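Carbohydrate oxidase (Microdochium nivale, PDB 3RJA) catalyses the FAD-dependent oxidation of the C1 hydroxyl of mono-, oligo- and polysaccharides to the corresponding lactones, reducing molecular oxygen to hydrogen peroxide. Local coordinates at residues 10-15 with 41-46; 246-251 with 354-359; 314-319 with 392-397. One frame throughout, in Å; residues are numbered along the deposited sequence. Where two conformers were deposited one is given.

Interaction 1 (10-15 with 41-46). With ABL ((2R,3R,4R,5R)-4,5-dihydroxy-2-(hydroxymethyl)-6-oxopiperidin-3-yl beta-D-glucopyranoside), chain H.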
loop_
_atom_site.group_PDB
_atom_site.type_symbol
_atom_site.label_atom_id
_atom_site.label_comp_id
_atom_site.label_asym_id
_atom_site.label_seq_id
_atom_site.Cartn_x
_atom_site.Cartn_y
_atom_site.Cartn_z
ATOM N N ALA A 10 -26.815 12.368 -16.551
ATOM C CA ALA A 10 -26.501 10.931 -16.695
ATOM C C ALA A 10 -26.934 10.084 -15.510
ATOM O O ALA A 10 -26.625 8.889 -15.450
ATOM C CB ALA A 10 -24.994 10.739 -16.959
ATOM N N GLY A 11 -27.669 10.677 -14.570
ATOM C CA GLY A 11 -28.103 9.963 -13.368
ATOM C C GLY A 11 -27.002 9.679 -12.330
ATOM O O GLY A 11 -27.186 8.836 -11.446
ATOM N N VAL A 12 -25.859 10.363 -12.424
ATOM C CA VAL A 12 -24.758 10.114 -11.480
ATOM C C VAL A 12 -24.940 10.965 -10.225
ATOM O O VAL A 12 -25.002 12.181 -10.328
ATOM C CB VAL A 12 -23.389 10.429 -12.104
ATOM C CG1 VAL A 12 -22.282 10.252 -11.073
ATOM C CG2 VAL A 12 -23.155 9.549 -13.304
ATOM N N PRO A 13 -25.038 10.323 -9.034
ATOM C CA PRO A 13 -25.157 11.120 -7.794
ATOM C C PRO A 13 -23.921 11.996 -7.587
ATOM O O PRO A 13 -22.794 11.602 -7.920
ATOM C CB PRO A 13 -25.289 10.068 -6.694
ATOM C CG PRO A 13 -25.693 8.789 -7.417
ATOM C CD PRO A 13 -25.079 8.872 -8.774
ATOM N N ILE A 14 -24.156 13.219 -7.125
ATOM C CA ILE A 14 -23.080 14.154 -6.910
ATOM C C ILE A 14 -23.136 14.636 -5.474
ATOM O O ILE A 14 -24.195 14.649 -4.893
ATOM C CB ILE A 14 -23.106 15.322 -7.923
ATOM C CG1 ILE A 14 -24.440 16.076 -7.899
ATOM C CG2 ILE A 14 -22.774 14.802 -9.342
ATOM C CD1 ILE A 14 -24.409 17.423 -8.629
ATOM N N ASP A 15 -21.996 15.000 -4.890
ATOM C CA ASP A 15 -22.021 15.574 -3.552
ATOM C C ASP A 15 -22.318 17.077 -3.659
ATOM O O ASP A 15 -21.928 17.731 -4.615
ATOM C CB ASP A 15 -20.698 15.348 -2.790
ATOM C CG ASP A 15 -20.496 13.914 -2.332
ATOM O OD1 ASP A 15 -21.459 13.117 -2.229
ATOM O OD2 ASP A 15 -19.323 13.571 -2.047
ATOM N N ALA A 41 -18.418 12.904 -7.844
ATOM C CA ALA A 41 -19.393 11.906 -8.296
ATOM C C ALA A 41 -19.345 10.717 -7.331
ATOM O O ALA A 41 -18.337 9.987 -7.281
ATOM C CB ALA A 41 -19.076 11.428 -9.702
ATOM N N GLN A 42 -20.412 10.542 -6.554
ATOM C CA GLN A 42 -20.458 9.477 -5.551
ATOM C C GLN A 42 -21.158 8.278 -6.214
ATOM O O GLN A 42 -22.399 8.155 -6.158
ATOM C CB GLN A 42 -21.219 9.944 -4.314
ATOM C CG GLN A 42 -21.056 9.026 -3.092
ATOM C CD GLN A 42 -22.019 9.374 -1.970
ATOM O OE1 GLN A 42 -21.661 10.087 -1.007
ATOM N NE2 GLN A 42 -23.233 8.879 -2.075
ATOM N N THR A 43 -20.368 7.428 -6.870
ATOM C CA THR A 43 -20.922 6.432 -7.786
ATOM C C THR A 43 -21.512 5.223 -7.074
ATOM O O THR A 43 -21.008 4.816 -6.036
ATOM C CB THR A 43 -19.858 5.934 -8.795
ATOM O OG1 THR A 43 -18.719 5.401 -8.096
ATOM C CG2 THR A 43 -19.421 7.076 -9.732
ATOM N N GLN A 44 -22.524 4.608 -7.679
ATOM C CA GLN A 44 -23.139 3.399 -7.141
ATOM C C GLN A 44 -22.945 2.190 -8.068
ATOM O O GLN A 44 -23.010 1.042 -7.626
ATOM C CB GLN A 44 -24.653 3.635 -6.882
ATOM C CG GLN A 44 -24.929 4.601 -5.725
ATOM C CD GLN A 44 -24.602 4.003 -4.333
ATOM O OE1 GLN A 44 -24.529 2.778 -4.169
ATOM N NE2 GLN A 44 -24.393 4.869 -3.340
ATOM N N THR A 45 -22.700 2.436 -9.347
ATOM C CA THR A 45 -22.614 1.355 -10.333
ATOM C C THR A 45 -21.454 1.584 -11.311
ATOM O O THR A 45 -20.915 2.703 -11.398
ATOM C CB THR A 45 -23.874 1.326 -11.216
ATOM O OG1 THR A 45 -23.913 2.531 -12.004
ATOM C CG2 THR A 45 -25.180 1.188 -10.369
ATOM N N THR A 46 -21.119 0.546 -12.089
ATOM C CA THR A 46 -20.118 0.664 -13.139
ATOM C C THR A 46 -20.514 1.744 -14.156
ATOM O O THR A 46 -19.671 2.569 -14.574
ATOM C CB THR A 46 -19.853 -0.694 -13.821
ATOM O OG1 THR A 46 -19.425 -1.629 -12.816
ATOM C CG2 THR A 46 -18.734 -0.578 -14.898
HETATM C C1A ABL H . -24.455 14.568 -0.990
HETATM O O1A ABL H . -23.552 15.399 -0.734
HETATM C C2A ABL H . -25.859 14.699 -0.396
HETATM O O2A ABL H . -25.720 15.400 0.836
HETATM C C3A ABL H . -26.451 13.314 -0.084
HETATM O O3A ABL H . -27.811 13.499 0.347
HETATM C C4A ABL H . -26.438 12.454 -1.316
HETATM O O1 ABL H . -26.986 11.154 -1.026
HETATM C C5A ABL H . -24.934 12.219 -1.625
HETATM N N5 ABL H . -24.232 13.504 -1.793
HETATM C C6A ABL H . -24.785 11.451 -2.958
HETATM O O6A ABL H . -25.790 11.844 -3.875
HETATM C C1 ABL H . -28.204 10.680 -1.652
HETATM C C2 ABL H . -28.483 9.244 -1.168
HETATM O O2 ABL H . -27.395 8.379 -1.511
HETATM C C3 ABL H . -29.769 8.714 -1.788
HETATM O O3 ABL H . -30.069 7.487 -1.147
HETATM C C4 ABL H . -30.924 9.753 -1.637
HETATM O O4 ABL H . -32.047 9.344 -2.404
HETATM C C5 ABL H . -30.471 11.143 -2.098
HETATM O O5 ABL H . -29.312 11.487 -1.324
HETATM C C6 ABL H . -31.556 12.226 -2.032
HETATM O O6 ABL H . -32.151 12.405 -0.773
#

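Interaction 2 (246-251 with 354-359). With ABL ((2R,3R,4R,5R)-4,5-dihydroxy-2-(hydroxymethyl)-6-oxopiperidin-3-yl beta-D-glucopyranoside), chain G.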
loop_
_atom_site.group_PDB
_atom_site.type_symbol
_atom_site.label_atom_id
_atom_site.label_comp_id
_atom_site.label_asym_id
_atom_site.label_seq_id
_atom_site.Cartn_x
_atom_site.Cartn_y
_atom_site.Cartn_z
ATOM N N ASN A 246 6.251 -14.343 8.945
ATOM C CA ASN A 246 6.021 -13.016 8.343
ATOM C C ASN A 246 6.419 -12.010 9.379
ATOM O O ASN A 246 5.893 -12.057 10.512
ATOM C CB ASN A 246 4.543 -12.787 7.996
ATOM C CG ASN A 246 3.952 -13.886 7.149
ATOM O OD1 ASN A 246 3.768 -13.718 5.943
ATOM N ND2 ASN A 246 3.631 -15.007 7.774
ATOM N N PHE A 247 7.353 -11.119 9.070
ATOM C CA PHE A 247 7.722 -10.170 10.127
ATOM C C PHE A 247 8.387 -8.900 9.633
ATOM O O PHE A 247 8.740 -8.769 8.436
ATOM C CB PHE A 247 8.573 -10.873 11.228
ATOM C CG PHE A 247 10.028 -11.134 10.841
ATOM C CD1 PHE A 247 10.369 -12.158 9.965
ATOM C CD2 PHE A 247 11.042 -10.365 11.385
ATOM C CE1 PHE A 247 11.725 -12.422 9.637
ATOM C CE2 PHE A 247 12.417 -10.608 11.056
ATOM C CZ PHE A 247 12.742 -11.631 10.194
ATOM N N ARG A 248 8.593 -8.008 10.589
ATOM C CA ARG A 248 9.322 -6.757 10.366
ATOM C C ARG A 248 10.025 -6.274 11.636
ATOM O O ARG A 248 9.700 -6.710 12.734
ATOM C CB ARG A 248 8.386 -5.658 9.831
ATOM C CG ARG A 248 7.074 -5.412 10.626
ATOM C CD ARG A 248 6.501 -4.020 10.258
ATOM N NE ARG A 248 5.087 -3.835 10.577
ATOM C CZ ARG A 248 4.123 -3.708 9.663
ATOM N NH1 ARG A 248 2.867 -3.526 10.050
ATOM N NH2 ARG A 248 4.409 -3.757 8.364
ATOM N N ILE A 249 11.000 -5.382 11.470
ATOM C CA ILE A 249 11.539 -4.601 12.589
ATOM C C ILE A 249 10.801 -3.272 12.543
ATOM O O ILE A 249 10.673 -2.657 11.472
ATOM C CB ILE A 249 13.047 -4.288 12.455
ATOM C CG1 ILE A 249 13.877 -5.569 12.350
ATOM C CG2 ILE A 249 13.548 -3.408 13.633
ATOM C CD1 ILE A 249 15.251 -5.363 11.669
ATOM N N GLY A 250 10.317 -2.822 13.700
ATOM C CA GLY A 250 9.642 -1.543 13.800
ATOM C C GLY A 250 10.105 -0.835 15.058
ATOM O O GLY A 250 10.415 -1.492 16.040
ATOM N N ASP A 251 10.179 0.494 15.006
ATOM C CA ASP A 251 10.421 1.316 16.188
ATOM C C ASP A 251 9.423 2.471 16.226
ATOM O O ASP A 251 9.457 3.344 15.356
ATOM C CB ASP A 251 11.840 1.858 16.179
ATOM C CG ASP A 251 12.240 2.506 17.521
ATOM O OD1 ASP A 251 11.404 2.575 18.469
ATOM O OD2 ASP A 251 13.415 2.938 17.602
ATOM N N PHE A 354 7.988 6.881 13.109
ATOM C CA PHE A 354 8.425 5.496 13.099
ATOM C C PHE A 354 9.136 5.114 11.784
ATOM O O PHE A 354 9.024 5.819 10.769
ATOM C CB PHE A 354 7.267 4.545 13.429
ATOM C CG PHE A 354 6.229 4.431 12.339
ATOM C CD1 PHE A 354 6.471 3.654 11.209
ATOM C CD2 PHE A 354 4.985 5.077 12.468
ATOM C CE1 PHE A 354 5.492 3.524 10.200
ATOM C CE2 PHE A 354 4.002 4.957 11.485
ATOM C CZ PHE A 354 4.259 4.176 10.339
ATOM N N TYR A 355 9.891 4.018 11.826
ATOM C CA TYR A 355 10.261 3.298 10.598
ATOM C C TYR A 355 9.766 1.855 10.759
ATOM O O TYR A 355 9.591 1.366 11.872
ATOM C CB TYR A 355 11.776 3.319 10.342
ATOM C CG TYR A 355 12.556 2.537 11.380
ATOM C CD1 TYR A 355 12.682 1.154 11.283
ATOM C CD2 TYR A 355 13.161 3.189 12.476
ATOM C CE1 TYR A 355 13.390 0.436 12.226
ATOM C CE2 TYR A 355 13.876 2.483 13.430
ATOM C CZ TYR A 355 13.982 1.103 13.296
ATOM O OH TYR A 355 14.662 0.364 14.224
ATOM N N GLN A 356 9.537 1.185 9.638
ATOM C CA GLN A 356 9.298 -0.256 9.602
ATOM C C GLN A 356 10.215 -0.831 8.558
ATOM O O GLN A 356 10.261 -0.333 7.424
ATOM C CB GLN A 356 7.838 -0.579 9.265
ATOM C CG GLN A 356 6.881 -0.020 10.288
ATOM C CD GLN A 356 5.435 -0.097 9.893
ATOM O OE1 GLN A 356 4.553 -0.320 10.735
ATOM N NE2 GLN A 356 5.168 0.103 8.618
ATOM N N LEU A 357 10.964 -1.863 8.950
ATOM C CA LEU A 357 11.773 -2.636 8.029
ATOM C C LEU A 357 11.094 -3.995 7.815
ATOM O O LEU A 357 11.280 -4.937 8.619
ATOM C CB LEU A 357 13.193 -2.800 8.559
ATOM C CG LEU A 357 13.973 -1.580 9.108
ATOM C CD1 LEU A 357 15.412 -1.963 9.523
ATOM C CD2 LEU A 357 14.043 -0.407 8.163
ATOM N N ASP A 358 10.307 -4.050 6.733
ATOM C CA ASP A 358 9.532 -5.243 6.396
ATOM C C ASP A 358 10.344 -6.260 5.604
ATOM O O ASP A 358 11.005 -5.918 4.636
ATOM C CB ASP A 358 8.252 -4.871 5.643
ATOM C CG ASP A 358 7.193 -4.320 6.572
ATOM O OD1 ASP A 358 7.326 -3.143 6.961
ATOM O OD2 ASP A 358 6.263 -5.072 6.959
ATOM N N VAL A 359 10.274 -7.516 6.041
ATOM C CA VAL A 359 10.912 -8.618 5.338
ATOM C C VAL A 359 10.051 -9.012 4.124
ATOM O O VAL A 359 9.115 -9.830 4.209
ATOM C CB VAL A 359 11.228 -9.769 6.316
ATOM C CG1 VAL A 359 11.725 -11.005 5.590
ATOM C CG2 VAL A 359 12.276 -9.291 7.358
HETATM C C1A ABL G . 1.291 1.428 7.175
HETATM O O1A ABL G . 1.545 1.058 6.006
HETATM C C2A ABL G . 1.663 0.545 8.384
HETATM O O2A ABL G . 1.523 -0.816 7.980
HETATM C C3A ABL G . 0.809 0.832 9.645
HETATM O O3A ABL G . 1.475 0.184 10.758
HETATM C C4A ABL G . 0.785 2.325 9.909
HETATM O O1 ABL G . 0.036 2.644 11.109
HETATM C C5A ABL G . 0.102 3.049 8.697
HETATM N N5 ABL G . 0.697 2.625 7.401
HETATM C C6A ABL G . 0.266 4.590 8.753
HETATM O O6A ABL G . -0.783 5.302 8.072
HETATM C C1 ABL G . 0.752 2.891 12.353
HETATM C C2 ABL G . -0.094 3.787 13.294
HETATM O O2 ABL G . -0.369 5.021 12.621
HETATM C C3 ABL G . 0.671 4.007 14.606
HETATM O O3 ABL G . -0.078 4.810 15.518
HETATM C C4 ABL G . 1.045 2.617 15.214
HETATM O O4 ABL G . 1.744 2.742 16.444
HETATM C C5 ABL G . 1.889 1.822 14.210
HETATM O O5 ABL G . 1.121 1.677 12.990
HETATM C C6 ABL G . 2.332 0.461 14.760
HETATM O O6 ABL G . 1.290 -0.337 15.224
HETATM O O HOH W 1 7.528 -10.976 6.147
#

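Interaction 3 (314-319 with 392-397). With FAD (flavin-adenine dinucleotide), chain B.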
loop_
_atom_site.group_PDB
_atom_site.type_symbol
_atom_site.label_atom_id
_atom_site.label_comp_id
_atom_site.label_asym_id
_atom_site.label_seq_id
_atom_site.Cartn_x
_atom_site.Cartn_y
_atom_site.Cartn_z
ATOM N N GLN A 314 -11.142 5.998 8.280
ATOM C CA GLN A 314 -10.581 6.030 9.627
ATOM C C GLN A 314 -10.213 7.467 9.998
ATOM O O GLN A 314 -10.290 8.363 9.136
ATOM C CB GLN A 314 -9.442 5.018 9.861
ATOM C CG GLN A 314 -8.429 4.794 8.762
ATOM C CD GLN A 314 -7.375 3.752 9.173
ATOM O OE1 GLN A 314 -7.431 2.554 8.788
ATOM N NE2 GLN A 314 -6.419 4.202 9.968
ATOM N N PRO A 315 -9.879 7.713 11.285
ATOM C CA PRO A 315 -9.500 9.076 11.675
ATOM C C PRO A 315 -8.350 9.583 10.821
ATOM O O PRO A 315 -7.477 8.804 10.419
ATOM C CB PRO A 315 -9.072 8.929 13.151
ATOM C CG PRO A 315 -9.877 7.682 13.653
ATOM C CD PRO A 315 -9.968 6.783 12.435
ATOM N N VAL A 316 -8.332 10.886 10.569
ATOM C CA VAL A 316 -7.336 11.482 9.686
ATOM C C VAL A 316 -6.074 11.692 10.469
ATOM O O VAL A 316 -6.093 11.673 11.708
ATOM C CB VAL A 316 -7.814 12.842 9.103
ATOM C CG1 VAL A 316 -9.075 12.647 8.221
ATOM C CG2 VAL A 316 -8.081 13.870 10.233
ATOM N N GLU A 317 -4.974 11.884 9.738
ATOM C CA GLU A 317 -3.680 12.140 10.341
ATOM C C GLU A 317 -3.003 13.258 9.573
ATOM O O GLU A 317 -3.453 13.649 8.485
ATOM C CB GLU A 317 -2.803 10.865 10.334
ATOM C CG GLU A 317 -3.455 9.681 11.070
ATOM C CD GLU A 317 -2.574 8.412 11.124
ATOM O OE1 GLU A 317 -1.354 8.455 10.853
ATOM O OE2 GLU A 317 -3.131 7.352 11.412
ATOM N N ASN A 318 -1.899 13.744 10.129
ATOM C CA ASN A 318 -1.232 14.927 9.602
ATOM C C ASN A 318 0.279 14.652 9.516
ATOM O O ASN A 318 0.982 14.672 10.539
ATOM C CB ASN A 318 -1.534 16.117 10.533
ATOM C CG ASN A 318 -0.870 17.397 10.088
ATOM O OD1 ASN A 318 -0.635 17.616 8.899
ATOM N ND2 ASN A 318 -0.544 18.257 11.054
ATOM N N PHE A 319 0.793 14.388 8.314
ATOM C CA PHE A 319 2.081 13.708 8.274
ATOM C C PHE A 319 2.820 13.790 6.949
ATOM O O PHE A 319 2.290 14.269 5.932
ATOM C CB PHE A 319 1.869 12.209 8.637
ATOM C CG PHE A 319 1.133 11.416 7.547
ATOM C CD1 PHE A 319 -0.259 11.390 7.500
ATOM C CD2 PHE A 319 1.847 10.710 6.584
ATOM C CE1 PHE A 319 -0.925 10.662 6.499
ATOM C CE2 PHE A 319 1.190 9.973 5.578
ATOM C CZ PHE A 319 -0.174 9.948 5.531
ATOM N N TYR A 392 2.635 14.768 12.934
ATOM C CA TYR A 392 2.235 15.804 13.874
ATOM C C TYR A 392 0.760 15.644 14.272
ATOM O O TYR A 392 -0.003 14.878 13.640
ATOM C CB TYR A 392 2.466 17.174 13.254
ATOM C CG TYR A 392 3.920 17.600 13.224
ATOM C CD1 TYR A 392 4.800 17.077 12.270
ATOM C CD2 TYR A 392 4.421 18.525 14.165
ATOM C CE1 TYR A 392 6.130 17.463 12.226
ATOM C CE2 TYR A 392 5.751 18.919 14.146
ATOM C CZ TYR A 392 6.601 18.386 13.185
ATOM O OH TYR A 392 7.903 18.781 13.144
ATOM N N ASP A 393 0.366 16.334 15.339
ATOM C CA ASP A 393 -1.030 16.312 15.777
ATOM C C ASP A 393 -1.891 17.026 14.735
ATOM O O ASP A 393 -1.406 17.880 13.989
ATOM C CB ASP A 393 -1.178 17.001 17.138
ATOM C CG ASP A 393 -0.497 16.251 18.238
ATOM O OD1 ASP A 393 -0.445 15.002 18.167
ATOM O OD2 ASP A 393 -0.008 16.920 19.178
ATOM N N ASN A 394 -3.170 16.688 14.702
ATOM C CA ASN A 394 -4.069 17.284 13.720
ATOM C C ASN A 394 -4.349 18.767 13.940
ATOM O O ASN A 394 -4.733 19.448 13.009
ATOM C CB ASN A 394 -5.370 16.475 13.603
ATOM C CG ASN A 394 -5.128 15.093 12.993
ATOM O OD1 ASN A 394 -4.096 14.865 12.339
ATOM N ND2 ASN A 394 -6.063 14.164 13.225
ATOM N N ASN A 395 -4.146 19.258 15.159
ATOM C CA ASN A 395 -4.231 20.703 15.420
ATOM C C ASN A 395 -2.900 21.455 15.262
ATOM O O ASN A 395 -2.777 22.586 15.749
ATOM C CB ASN A 395 -4.889 21.000 16.786
ATOM C CG ASN A 395 -4.107 20.427 17.973
ATOM O OD1 ASN A 395 -2.913 20.144 17.876
ATOM N ND2 ASN A 395 -4.795 20.257 19.110
ATOM N N GLN A 396 -1.913 20.839 14.599
ATOM C CA GLN A 396 -0.649 21.521 14.290
ATOM C C GLN A 396 -0.429 21.573 12.795
ATOM O O GLN A 396 -0.918 20.718 12.052
ATOM C CB GLN A 396 0.566 20.778 14.879
ATOM C CG GLN A 396 0.603 20.617 16.381
ATOM C CD GLN A 396 1.788 19.777 16.867
ATOM O OE1 GLN A 396 1.903 18.573 16.557
ATOM N NE2 GLN A 396 2.657 20.399 17.656
ATOM N N THR A 397 0.344 22.556 12.368
ATOM C CA THR A 397 0.803 22.669 10.996
ATOM C C THR A 397 2.048 21.839 10.845
ATOM O O THR A 397 2.943 21.936 11.675
ATOM C CB THR A 397 1.132 24.143 10.664
ATOM O OG1 THR A 397 -0.063 24.906 10.819
ATOM C CG2 THR A 397 1.618 24.316 9.226
HETATM P PA FAD B . -6.816 6.220 -2.637
HETATM O O1A FAD B . -8.317 6.224 -2.746
HETATM O O2A FAD B . -6.216 7.483 -2.074
HETATM O O5B FAD B . -6.191 5.954 -4.091
HETATM C C5B FAD B . -4.808 5.643 -4.217
HETATM C C4B FAD B . -4.429 5.691 -5.707
HETATM O O4B FAD B . -5.135 4.670 -6.414
HETATM C C3B FAD B . -4.799 7.014 -6.375
HETATM O O3B FAD B . -3.901 7.243 -7.464
HETATM C C2B FAD B . -6.176 6.691 -6.945
HETATM O O2B FAD B . -6.622 7.506 -8.003
HETATM C C1B FAD B . -5.961 5.250 -7.387
HETATM N N9A FAD B . -7.233 4.535 -7.418
HETATM C C8A FAD B . -8.217 4.490 -6.435
HETATM N N7A FAD B . -9.219 3.701 -6.909
HETATM C C5A FAD B . -8.880 3.244 -8.125
HETATM C C6A FAD B . -9.548 2.414 -9.031
HETATM N N6A FAD B . -10.760 1.895 -8.734
HETATM N N1A FAD B . -8.911 2.112 -10.223
HETATM C C2A FAD B . -7.668 2.657 -10.526
HETATM N N3A FAD B . -7.023 3.508 -9.652
HETATM C C4A FAD B . -7.632 3.777 -8.462
HETATM N N1 FAD B . 0.255 -0.288 2.430
HETATM C C2 FAD B . 0.725 -1.606 2.412
HETATM O O2 FAD B . 1.211 -2.108 1.391
HETATM N N3 FAD B . 0.565 -2.353 3.575
HETATM C C4 FAD B . -0.117 -1.938 4.703
HETATM O O4 FAD B . -0.316 -2.716 5.664
HETATM C C4X FAD B . -0.551 -0.507 4.697
HETATM N N5 FAD B . -1.195 -0.005 5.737
HETATM C C5X FAD B . -1.703 1.273 5.723
HETATM C C6 FAD B . -2.471 1.762 6.810
HETATM C C7 FAD B . -3.098 2.993 6.747
HETATM C C7M FAD B . -3.918 3.522 7.942
HETATM C C8 FAD B . -3.071 3.712 5.529
HETATM C C8M FAD B . -3.764 5.054 5.401
HETATM C C9 FAD B . -2.271 3.281 4.481
HETATM C C9A FAD B . -1.593 2.047 4.544
HETATM N N10 FAD B . -0.887 1.514 3.439
HETATM C C10 FAD B . -0.277 0.271 3.518
HETATM C "C1'" FAD B . -0.751 2.336 2.192
HETATM C "C2'" FAD B . -1.819 1.948 1.178
HETATM O "O2'" FAD B . -1.481 0.694 0.598
HETATM C "C3'" FAD B . -1.876 2.977 0.072
HETATM O "O3'" FAD B . -2.041 4.269 0.617
HETATM C "C4'" FAD B . -3.020 2.632 -0.897
HETATM O "O4'" FAD B . -2.728 3.160 -2.154
HETATM C "C5'" FAD B . -4.371 3.136 -0.382
HETATM O "O5'" FAD B . -5.382 2.774 -1.282
HETATM P P FAD B . -6.772 3.613 -1.269
HETATM O O1P FAD B . -7.754 3.009 -2.228
HETATM O O2P FAD B . -7.301 3.699 0.164
HETATM O O3P FAD B . -6.216 5.047 -1.713
HETATM O O HOH W 2 -2.124 13.253 13.097
#

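Interaction 1 (10-15 with 41-46)
Ala-41 packs its methyl against the branch of Val-12 that stands anti to the backbone N (chi1 176°), with Ala-41 CB 3.7 Å from Val-12 CG1. Its CA also turns a hydrogen toward the carbonyl of Pro-13, at 3.4 Å from Ala-41 CA to Pro-13 O. The same oxygen takes the peptide N-H of Gln-42 (Gln-42 N to Pro-13 O 2.9 Å), the donor standing above the carbonyl plane, so Pro-13 O is held from two consecutive residues. Strand 39-42 is an outermost strand of the small parallel sheet in the FAD-binding domain. Helix 2-9 ends in a Schellman motif with Gly-11 as C-prime residue, and the loop after it is laid along the strand through a single bridge of Ile-14 with Ala-41; Asp-15 continues the backbone bonding to Ile-40. Further on, the carbonyl of Gln-42 faces the Pro-13 ring, with Pro-13 CB 3.5 Å from Gln-42 O. The extended Gln-42 side chain crosses that of Asp-15 at about a right angle, the amide and carboxylate planes 79° apart. Pro-13, Ile-14, Asp-15 and Gln-42, with Ile-16, Thr-19, Asp-21 and Tyr-22, line a second pocket for the disaccharide analogue, distinct from the one beside the flavin. In it Gln-42 CD comes within 3.6 Å of the ligand's C6A, and Asp-15 OD1 lies 2.8 Å from its N5. Thr-43 directs its CB away from the loop, and its side chain touches Leu-88 and Met-91. Thr-45, the N-cap of helix 46-58, bonds the backbone N of His-48 through OG1.

Interaction 2 (246-251 with 354-359)
Arg-248 sets its CG between the backbone N and the carbonyl carbon (chi1 51°), and Asp-358 sets its own anti to the carbonyl carbon, beside the backbone N; the two side chains then run side by side, pointing the same way. In the conformers described, two being modelled for each residue, they form a salt bridge: Arg-248 NH2 lies 2.7 Å from Asp-358 OD2, which accepts through its syn lone pair. The bond is bent, and OD2 is tilted out of the guanidinium plane; guanidinium and carboxylate planes stand 77° apart. The second contact, to Asp-358 OD1, is weak. The Gln-356 amide is stacked over one guanidinium face with the planes 17° apart, its CD 3.8 Å from Arg-248 CZ. These two strands, 245-251 and 352-359, are neighbours in the middle of the eight-stranded antiparallel sheet whose one face bears the active-site pocket: Arg-248 and Gln-356 line it, and Phe-354 CE2 approaches the analogue at 3.9 Å from its C1. Ile-249 and Leu-357 form a hydrogen-bonded pair, with Leu-357 N 2.7 Å from Ile-249 O and Ile-249 N 2.9 Å from Leu-357 O. Farther along, Val-359 N bonds Phe-247 O directly, while a water takes the N-H of Phe-247 and donates to Val-359 O. Val-359 CG2 makes a CH-pi contact over the Phe-247 ring, 3.9 Å from its centroid. On the face that bears Ile-249 and Leu-357, these two pack together and Ile-249 touches Val-233 of helix 223-239. At the opposite end Asp-251 CB rests 3.5 Å from Tyr-355 CE2, and Tyr-341 OH bonds both Asp-251 OD2 and Tyr-355 OH.

Interaction 3 (314-319 with 392-397)
Asn-318 points its amide into the loop that follows strand 384-392, with CG anti to the backbone N (chi1 179°), and Asn-318 ND2 gives an almost straight bond of 3.1 Å to Asp-393 O. In the other direction Asn-394 ND2 binds Val-316 O at 2.9 Å from above that carbonyl plane, and lies 3.6 Å from Val-316 CG2. Between them the backbones meet once, Tyr-392 N to Asn-318 O at 2.9 Å. A water links the two segments, donating to Tyr-392 O and Asn-394 OD1 and accepting weakly from Asn-318 N. The receiving loop is a type I beta turn from Asp-393 to Gln-396, at the end of two neighbouring antiparallel strands of the large sheet. Its Gln-396 N reaches Asp-393 O from the face opposite to Asn-318 ND2, and Gln-396 OE1 accepts the N-H of Asp-393 N at 3.0 Å, fixing the turn. Farther out, Tyr-392 OH is bonded to Ser-402. The side chain of Glu-317, about 4 Å from the substrate analogue at the nearest atoms, forms a salt bridge with Arg-391 and bonds Tyr-389, and Gln-314 NE2 lies 3.3 Å from the flavin methyl C7M.

Overall arrangement
From the N terminus, interaction 1 closes first, over a loop of 25 residues that includes helix 20-25, and joins the N-terminal loop to the parallel sheet of the FAD-binding domain. It is finished before the others open, and its centre is 40 Å from that of interaction 2, across the chain's centre. Interactions 2 and 3 instead cross: 246-251 opens, 314-319 follows, 354-359 closes the first and 392-397 the second. Both reach the same eight-stranded sheet, with nearest atoms about 6 Å apart. Interaction 2 joins its central strands, while interaction 3 ties an end of strand 318-326 to the loop after strand 384-392; segment 314-319 also reaches the flavin through Gln-314.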